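Local coordinates for uncharacterized protein AbaSI (Acinetobacter baumannii, PDB 4PAR) that cleaves DNA containing 5-hydroxymethylcytosine as a modification-dependent restriction endonuclease, pairing a Vsr-like nuclease domain with an SRA-like domain, at residues F[108-112]-F[273-277]; F[231-236]-F[247-251]; F[287-292]-F[305-311]. The protein carries 3 engineered substitutions. All coordinates share one frame. Numbering follows the deposited sequence.

Within the nuclease-family region the chain passes through 108-112, in a loop between helix 101-104 and strand 113-114. Interaction 1 closes a loop of 160 residues by bringing 273-277, in the SRA-like region, back against it, so the two family regions meet here. Interaction 2 falls within that span: 231-236 and 247-251 close a short hairpin of 10 intervening residues. Interaction 3 comes later in series, joining strands 283-295 and 302-312 across 12 residues. Interactions 1 and 3 touch, A273 CB lying 3.7 Å from M288 CE, through neighbouring strands of one sheet; the centre of interaction 2 is about 17 Å from that of interaction 1 and 22 Å from that of interaction 3.

Interaction 1: F[108-112]-F[273-277]; sequences REEDI and ARVKD
K276, E110 and the D111–V275 pair carry most of this contact, in which a loop lies against the last residues, 273-276, of strand 268-276. The strand is extended; the loop turns at E109 (phi/psi -65/-18) and stretches out at E110 (-67/164). CA atoms face each other at 5.1 Å for E110–K276 and 4.8 Å for D111–V275. One backbone hydrogen bond fixes the register: K276 N donates to E109 O (3.1 Å, 172°). K276 runs out all-trans, while E110 folds with chi1 and chi2 both m, so although its CA-to-CB bond points away, E110 OE2 reaches K276 NZ at 2.7 Å in a salt bridge. K276 NZ also makes a long, weak ion pair with a DNA phosphate. V275 points at the loop, its CG2 3.5 Å from D111 OD1 and its CG1 4.1 Å from E110 O; D111 CB sits 3.6 Å from K276 O, and its carboxylate is bound by R286 in a salt bridge. The salt bridge, backbone hydrogen bond and V275 packing join the nuclease and SRA-like regions about 4 Å (nearest atoms) from the DNA. Strand 283-295 pairs with strand 268-276, and strand 45-51 packs on E110, D111 and I112.

Interaction 2: F[231-236]-F[247-251]; sequences NKDWIN and EKSTD
W234, with chi1 p (58°), lays one face of its indole over the carboxylate of E247, CZ3 standing 4.0 Å from OE2, while its CB presses to 3.1 Å from K248 O. At its root the CA atoms of W234 and S249 are 3.7 Å apart, against 5.1 Å for I235–K248 and 4.8 Å for N236–E247. That last couple is an antiparallel, non-hydrogen-bonded pair. Next to it K248 N reaches I235 O at 3.1 Å, a weak hydrogen bond bent to 125°. K232 and D233 (phi/psi -54/-59 and -82/-42) form a turn; W234 to N236 and E247 to S249 are extended, and T250 (-65/-50) turns toward helix 252-264. D233 O is the focus of three hydrogen bonds: from T250 N (3.1 Å, 169°), from T250 OG1 (2.9 Å, chi1 p) and from S249 OG (3.2 Å, chi1 t). T250 CG2 also touches K232 O at 3.2 Å, where the 231-234 turn doubles back. E247 forms a salt bridge with R269, and N236 ND2 a hydrogen bond with R227 O. The arrangement is the open end of an antiparallel beta hairpin, strands 236-238 and 244-247, in the SRA-like domain, continuing as irregular pairing up to helix 252-264.

Interaction 3: F[287-292]-F[305-311]; sequences FMGLYE and KRVKSEV. Engineered in segment 305-311: S309 (natural residue Cys).
A classic beta bulge interrupts the antiparallel hairpin of strands 283-295 and 302-312 in the SRA-like domain. V307 and K308 both face L290: L290 O accepts from K308 N (3.0 Å, 146°) and, weakly, from V307 N (3.0 Å, 127°), while L290 N returns a bond to K308 O (2.9 Å). Beyond the bulge, Y291 and R306 form a non-hydrogen-bonded pair with CA atoms 4.0 Å apart. E292 and K305 then make a hydrogen-bonded pair through E292 N to K305 O (2.5 Å) and K305 N to E292 O (2.6 Å). Segments 287-292 and 305-308 run at 121°, far from flat antiparallel. G289 sits at phi/psi 142/-173, angles that call for glycine; a CB there would also clash with R306 CD. On the face of Y291 and R306, R306 CB lies over the tyrosine ring, 3.6 Å from its centroid, a CH-pi contact. V311 closes the other end, its CG1 3.6 Å from L290 CB and its CG2 3.6 Å from F287 CE1; S309 is engineered. Backbone bonds set the shifted register, and the segments' side-chain contacts given here use carbon atoms, R306's included; E292 forms its salt bridge with K268 on the adjoining strand.

Interaction 1: F[108-112]-F[273-277]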
# COMPACT_ATOMS: atom_id res chain seq x y z
N ARG F 108 -2.95 -15.93 -8.03
CA ARG F 108 -2.28 -17.23 -7.96
C ARG F 108 -1.69 -17.56 -6.59
O ARG F 108 -1.78 -18.70 -6.13
CB ARG F 108 -1.14 -17.30 -8.99
CG ARG F 108 -1.55 -17.01 -10.42
CD ARG F 108 -0.36 -17.22 -11.35
NE ARG F 108 0.81 -16.46 -10.92
CZ ARG F 108 1.17 -15.29 -11.42
NH1 ARG F 108 0.44 -14.73 -12.38
NH2 ARG F 108 2.25 -14.67 -10.97
N GLU F 109 -1.10 -16.56 -5.94
CA GLU F 109 -0.42 -16.76 -4.66
C GLU F 109 -1.37 -17.18 -3.54
O GLU F 109 -0.94 -17.72 -2.52
CB GLU F 109 0.33 -15.49 -4.26
CG GLU F 109 1.34 -14.99 -5.29
CD GLU F 109 2.16 -13.82 -4.79
OE1 GLU F 109 1.85 -13.28 -3.70
OE2 GLU F 109 3.13 -13.43 -5.48
N GLU F 110 -2.67 -16.95 -3.74
CA GLU F 110 -3.68 -17.20 -2.72
C GLU F 110 -3.83 -18.68 -2.44
O GLU F 110 -3.38 -19.52 -3.21
CB GLU F 110 -5.03 -16.61 -3.13
CG GLU F 110 -5.05 -15.09 -3.25
CD GLU F 110 -4.77 -14.40 -1.92
OE1 GLU F 110 -4.95 -15.04 -0.86
OE2 GLU F 110 -4.38 -13.21 -1.95
N ASP F 111 -4.48 -19.01 -1.32
CA ASP F 111 -4.62 -20.40 -0.92
C ASP F 111 -5.86 -20.95 -1.57
O ASP F 111 -6.99 -20.70 -1.13
CB ASP F 111 -4.72 -20.52 0.60
CG ASP F 111 -4.97 -21.94 1.06
OD1 ASP F 111 -4.30 -22.87 0.55
OD2 ASP F 111 -5.83 -22.14 1.94
N ILE F 112 -5.64 -21.77 -2.58
CA ILE F 112 -6.71 -22.24 -3.44
C ILE F 112 -6.81 -23.73 -3.30
O ILE F 112 -5.83 -24.45 -3.52
CB ILE F 112 -6.46 -21.83 -4.90
CG1 ILE F 112 -6.15 -20.34 -4.97
CG2 ILE F 112 -7.65 -22.20 -5.76
CD1 ILE F 112 -5.92 -19.80 -6.36
N ALA F 273 2.44 -26.88 -0.29
CA ALA F 273 2.41 -25.75 -1.21
C ALA F 273 2.47 -24.43 -0.46
O ALA F 273 1.84 -24.27 0.58
CB ALA F 273 1.15 -25.81 -2.06
N ARG F 274 3.24 -23.49 -0.99
CA ARG F 274 3.33 -22.17 -0.37
C ARG F 274 2.11 -21.35 -0.74
O ARG F 274 1.87 -21.06 -1.91
CB ARG F 274 4.61 -21.45 -0.81
CG ARG F 274 4.64 -19.97 -0.42
CD ARG F 274 5.96 -19.34 -0.80
NE ARG F 274 5.98 -17.90 -0.56
CZ ARG F 274 7.08 -17.16 -0.56
NH1 ARG F 274 8.26 -17.74 -0.78
NH2 ARG F 274 7.01 -15.86 -0.35
N VAL F 275 1.35 -20.97 0.27
CA VAL F 275 0.12 -20.22 0.06
C VAL F 275 0.03 -19.07 1.05
O VAL F 275 0.44 -19.19 2.20
CB VAL F 275 -1.13 -21.12 0.20
CG1 VAL F 275 -1.17 -22.16 -0.90
CG2 VAL F 275 -1.16 -21.79 1.57
N LYS F 276 -0.50 -17.95 0.58
CA LYS F 276 -0.74 -16.80 1.44
C LYS F 276 -1.84 -17.14 2.45
O LYS F 276 -2.81 -17.82 2.11
CB LYS F 276 -1.11 -15.59 0.58
CG LYS F 276 -1.72 -14.42 1.34
CD LYS F 276 -2.12 -13.31 0.38
CE LYS F 276 -3.24 -12.45 0.98
NZ LYS F 276 -3.72 -11.42 0.02
N ASP F 277 -1.68 -16.70 3.69
CA ASP F 277 -2.69 -16.95 4.72
C ASP F 277 -3.96 -16.17 4.41
O ASP F 277 -3.89 -14.99 4.05
CB ASP F 277 -2.15 -16.58 6.10
CG ASP F 277 -3.09 -16.98 7.23
OD1 ASP F 277 -3.95 -17.85 7.01
OD2 ASP F 277 -2.95 -16.43 8.35

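Interaction 2: F[231-236]-F[247-251]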
# COMPACT_ATOMS: atom_id res chain seq x y z
N ASN F 231 5.99 -18.50 -11.59
CA ASN F 231 6.76 -17.43 -10.98
C ASN F 231 8.09 -17.26 -11.70
O ASN F 231 8.27 -17.79 -12.80
CB ASN F 231 6.98 -17.67 -9.48
CG ASN F 231 7.86 -18.86 -9.20
OD1 ASN F 231 7.68 -19.94 -9.77
ND2 ASN F 231 8.83 -18.68 -8.31
N LYS F 232 9.00 -16.51 -11.09
CA LYS F 232 10.24 -16.10 -11.74
C LYS F 232 11.08 -17.25 -12.31
O LYS F 232 11.35 -17.26 -13.51
CB LYS F 232 11.10 -15.30 -10.75
CG LYS F 232 11.18 -15.89 -9.34
CD LYS F 232 12.35 -15.32 -8.56
CE LYS F 232 12.53 -16.04 -7.22
NZ LYS F 232 13.73 -15.55 -6.49
N ASP F 233 11.48 -18.20 -11.48
CA ASP F 233 12.39 -19.25 -11.93
C ASP F 233 11.71 -20.41 -12.68
O ASP F 233 12.24 -20.88 -13.69
CB ASP F 233 13.22 -19.79 -10.76
CG ASP F 233 12.36 -20.17 -9.57
OD1 ASP F 233 12.04 -21.37 -9.42
OD2 ASP F 233 12.02 -19.27 -8.77
N TRP F 234 10.55 -20.88 -12.21
CA TRP F 234 9.91 -22.01 -12.89
C TRP F 234 8.38 -22.02 -12.87
O TRP F 234 7.73 -21.32 -12.10
CB TRP F 234 10.46 -23.33 -12.31
CG TRP F 234 10.29 -23.56 -10.84
CD1 TRP F 234 9.27 -23.13 -10.04
CD2 TRP F 234 11.18 -24.31 -10.00
NE1 TRP F 234 9.47 -23.56 -8.75
CE2 TRP F 234 10.63 -24.28 -8.69
CE3 TRP F 234 12.38 -24.99 -10.21
CZ2 TRP F 234 11.25 -24.91 -7.61
CZ3 TRP F 234 12.99 -25.62 -9.14
CH2 TRP F 234 12.43 -25.57 -7.85
N ILE F 235 7.81 -22.84 -13.77
CA ILE F 235 6.36 -22.94 -13.97
C ILE F 235 5.78 -24.23 -13.40
O ILE F 235 6.11 -25.32 -13.86
CB ILE F 235 5.99 -22.88 -15.47
CG1 ILE F 235 6.31 -21.51 -16.06
CG2 ILE F 235 4.53 -23.23 -15.68
CD1 ILE F 235 6.09 -21.43 -17.56
N ASN F 236 4.91 -24.10 -12.41
CA ASN F 236 4.25 -25.26 -11.83
C ASN F 236 2.74 -25.17 -11.96
O ASN F 236 2.19 -24.07 -12.01
CB ASN F 236 4.65 -25.42 -10.36
CG ASN F 236 6.14 -25.64 -10.19
OD1 ASN F 236 6.80 -26.25 -11.04
ND2 ASN F 236 6.69 -25.14 -9.08
N GLU F 247 5.66 -30.01 -13.14
CA GLU F 247 6.84 -29.18 -12.90
C GLU F 247 7.64 -28.94 -14.18
O GLU F 247 7.88 -29.86 -14.97
CB GLU F 247 7.74 -29.81 -11.84
CG GLU F 247 8.95 -28.94 -11.48
CD GLU F 247 9.80 -29.52 -10.36
OE1 GLU F 247 9.60 -30.69 -9.99
OE2 GLU F 247 10.68 -28.79 -9.85
N LYS F 248 8.04 -27.68 -14.36
CA LYS F 248 8.78 -27.21 -15.52
C LYS F 248 9.73 -26.11 -15.02
O LYS F 248 9.89 -25.94 -13.82
CB LYS F 248 7.84 -26.67 -16.60
CG LYS F 248 8.48 -26.48 -17.96
CD LYS F 248 7.65 -25.58 -18.88
CE LYS F 248 8.35 -25.39 -20.23
NZ LYS F 248 7.45 -24.97 -21.35
N SER F 249 10.36 -25.39 -15.94
CA SER F 249 11.15 -24.22 -15.61
C SER F 249 11.14 -23.23 -16.77
O SER F 249 10.80 -23.59 -17.90
CB SER F 249 12.59 -24.60 -15.26
OG SER F 249 13.41 -23.46 -15.12
N THR F 250 11.50 -21.98 -16.49
CA THR F 250 11.54 -20.94 -17.52
C THR F 250 12.59 -21.25 -18.58
O THR F 250 12.30 -21.20 -19.77
CB THR F 250 11.82 -19.56 -16.90
OG1 THR F 250 13.03 -19.62 -16.13
CG2 THR F 250 10.67 -19.14 -16.00
N ASP F 251 13.81 -21.54 -18.13
CA ASP F 251 14.87 -21.97 -19.04
C ASP F 251 14.68 -23.44 -19.40
O ASP F 251 14.55 -24.29 -18.52
CB ASP F 251 16.25 -21.76 -18.41
CG ASP F 251 16.62 -20.29 -18.31
OD1 ASP F 251 15.72 -19.45 -18.14
OD2 ASP F 251 17.83 -19.98 -18.39

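Interaction 3: F[287-292]-F[305-311]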
# COMPACT_ATOMS: atom_id res chain seq x y z
N PHE F 287 -0.31 -28.82 3.21
CA PHE F 287 -0.02 -30.17 2.77
C PHE F 287 -0.93 -30.53 1.61
O PHE F 287 -2.15 -30.53 1.76
CB PHE F 287 -0.21 -31.14 3.94
CG PHE F 287 -0.10 -32.58 3.57
CD1 PHE F 287 1.10 -33.11 3.13
CD2 PHE F 287 -1.19 -33.42 3.69
CE1 PHE F 287 1.20 -34.44 2.80
CE2 PHE F 287 -1.10 -34.76 3.37
CZ PHE F 287 0.10 -35.27 2.93
N MET F 288 -0.35 -30.82 0.45
CA MET F 288 -1.13 -31.24 -0.70
C MET F 288 -1.25 -32.76 -0.86
O MET F 288 -2.16 -33.25 -1.53
CB MET F 288 -0.54 -30.65 -1.99
CG MET F 288 -0.75 -29.16 -2.12
SD MET F 288 -2.46 -28.68 -1.83
CE MET F 288 -2.39 -26.91 -2.10
N GLY F 289 -0.34 -33.50 -0.24
CA GLY F 289 -0.38 -34.95 -0.35
C GLY F 289 0.99 -35.60 -0.44
O GLY F 289 2.02 -34.93 -0.31
N LEU F 290 1.00 -36.90 -0.70
CA LEU F 290 2.21 -37.63 -1.06
C LEU F 290 2.12 -38.05 -2.53
O LEU F 290 1.27 -38.87 -2.91
CB LEU F 290 2.41 -38.86 -0.17
CG LEU F 290 3.64 -39.71 -0.50
CD1 LEU F 290 4.89 -38.85 -0.53
CD2 LEU F 290 3.79 -40.84 0.50
N TYR F 291 3.02 -37.48 -3.32
CA TYR F 291 2.99 -37.55 -4.78
C TYR F 291 4.12 -38.41 -5.36
O TYR F 291 5.22 -38.48 -4.79
CB TYR F 291 3.05 -36.14 -5.39
CG TYR F 291 1.79 -35.32 -5.26
CD1 TYR F 291 1.32 -34.92 -4.01
CD2 TYR F 291 1.07 -34.93 -6.38
CE1 TYR F 291 0.16 -34.17 -3.89
CE2 TYR F 291 -0.09 -34.18 -6.27
CZ TYR F 291 -0.54 -33.80 -5.02
OH TYR F 291 -1.69 -33.05 -4.89
N GLU F 292 3.85 -39.04 -6.50
CA GLU F 292 4.81 -39.92 -7.15
C GLU F 292 5.07 -39.50 -8.60
O GLU F 292 4.15 -39.11 -9.32
CB GLU F 292 4.32 -41.37 -7.09
CG GLU F 292 5.38 -42.41 -7.37
CD GLU F 292 4.91 -43.81 -7.03
OE1 GLU F 292 5.58 -44.49 -6.23
OE2 GLU F 292 3.86 -44.23 -7.57
N LYS F 305 2.02 -37.64 -9.81
CA LYS F 305 0.68 -38.11 -9.51
C LYS F 305 0.55 -38.34 -8.01
O LYS F 305 1.52 -38.76 -7.37
CB LYS F 305 0.37 -39.40 -10.29
CG LYS F 305 -1.01 -39.99 -10.04
CD LYS F 305 -1.17 -41.32 -10.77
CE LYS F 305 -2.51 -41.97 -10.44
NZ LYS F 305 -2.61 -42.33 -9.00
N ARG F 306 -0.62 -38.08 -7.44
CA ARG F 306 -0.79 -38.20 -5.99
C ARG F 306 -1.26 -39.60 -5.61
O ARG F 306 -2.40 -39.99 -5.88
CB ARG F 306 -1.78 -37.16 -5.47
CG ARG F 306 -1.97 -37.21 -3.97
CD ARG F 306 -2.98 -36.17 -3.51
NE ARG F 306 -4.35 -36.54 -3.85
CZ ARG F 306 -5.39 -35.72 -3.71
NH1 ARG F 306 -5.21 -34.50 -3.24
NH2 ARG F 306 -6.61 -36.13 -4.04
N VAL F 307 -0.36 -40.36 -4.99
CA VAL F 307 -0.67 -41.72 -4.56
C VAL F 307 -1.11 -41.85 -3.11
O VAL F 307 -1.65 -42.89 -2.72
CB VAL F 307 0.54 -42.65 -4.78
CG1 VAL F 307 0.82 -42.79 -6.27
CG2 VAL F 307 1.75 -42.12 -4.04
N LYS F 308 -0.92 -40.81 -2.30
CA LYS F 308 -1.32 -40.93 -0.89
C LYS F 308 -1.86 -39.62 -0.32
O LYS F 308 -1.36 -38.54 -0.64
CB LYS F 308 -0.15 -41.43 -0.03
CG LYS F 308 0.03 -42.95 -0.04
CD LYS F 308 1.17 -43.43 0.87
CE LYS F 308 0.81 -43.32 2.36
NZ LYS F 308 -0.24 -44.29 2.79
N SER F 309 -2.91 -39.72 0.49
CA SER F 309 -3.50 -38.56 1.13
C SER F 309 -3.04 -38.36 2.58
O SER F 309 -3.46 -37.41 3.25
CB SER F 309 -5.03 -38.67 1.09
OG SER F 309 -5.49 -38.71 -0.25
N GLU F 310 -2.19 -39.26 3.07
CA GLU F 310 -1.73 -39.21 4.45
C GLU F 310 -0.24 -39.55 4.55
O GLU F 310 0.24 -40.44 3.85
CB GLU F 310 -2.53 -40.17 5.33
CG GLU F 310 -4.03 -39.91 5.33
CD GLU F 310 -4.81 -40.91 6.15
OE1 GLU F 310 -4.23 -41.97 6.49
OE2 GLU F 310 -5.98 -40.64 6.47
N VAL F 311 0.49 -38.84 5.40
CA VAL F 311 1.90 -39.16 5.62
C VAL F 311 2.26 -39.24 7.10
O VAL F 311 1.92 -38.35 7.88
CB VAL F 311 2.84 -38.15 4.92
CG1 VAL F 311 2.82 -38.35 3.41
CG2 VAL F 311 2.46 -36.72 5.28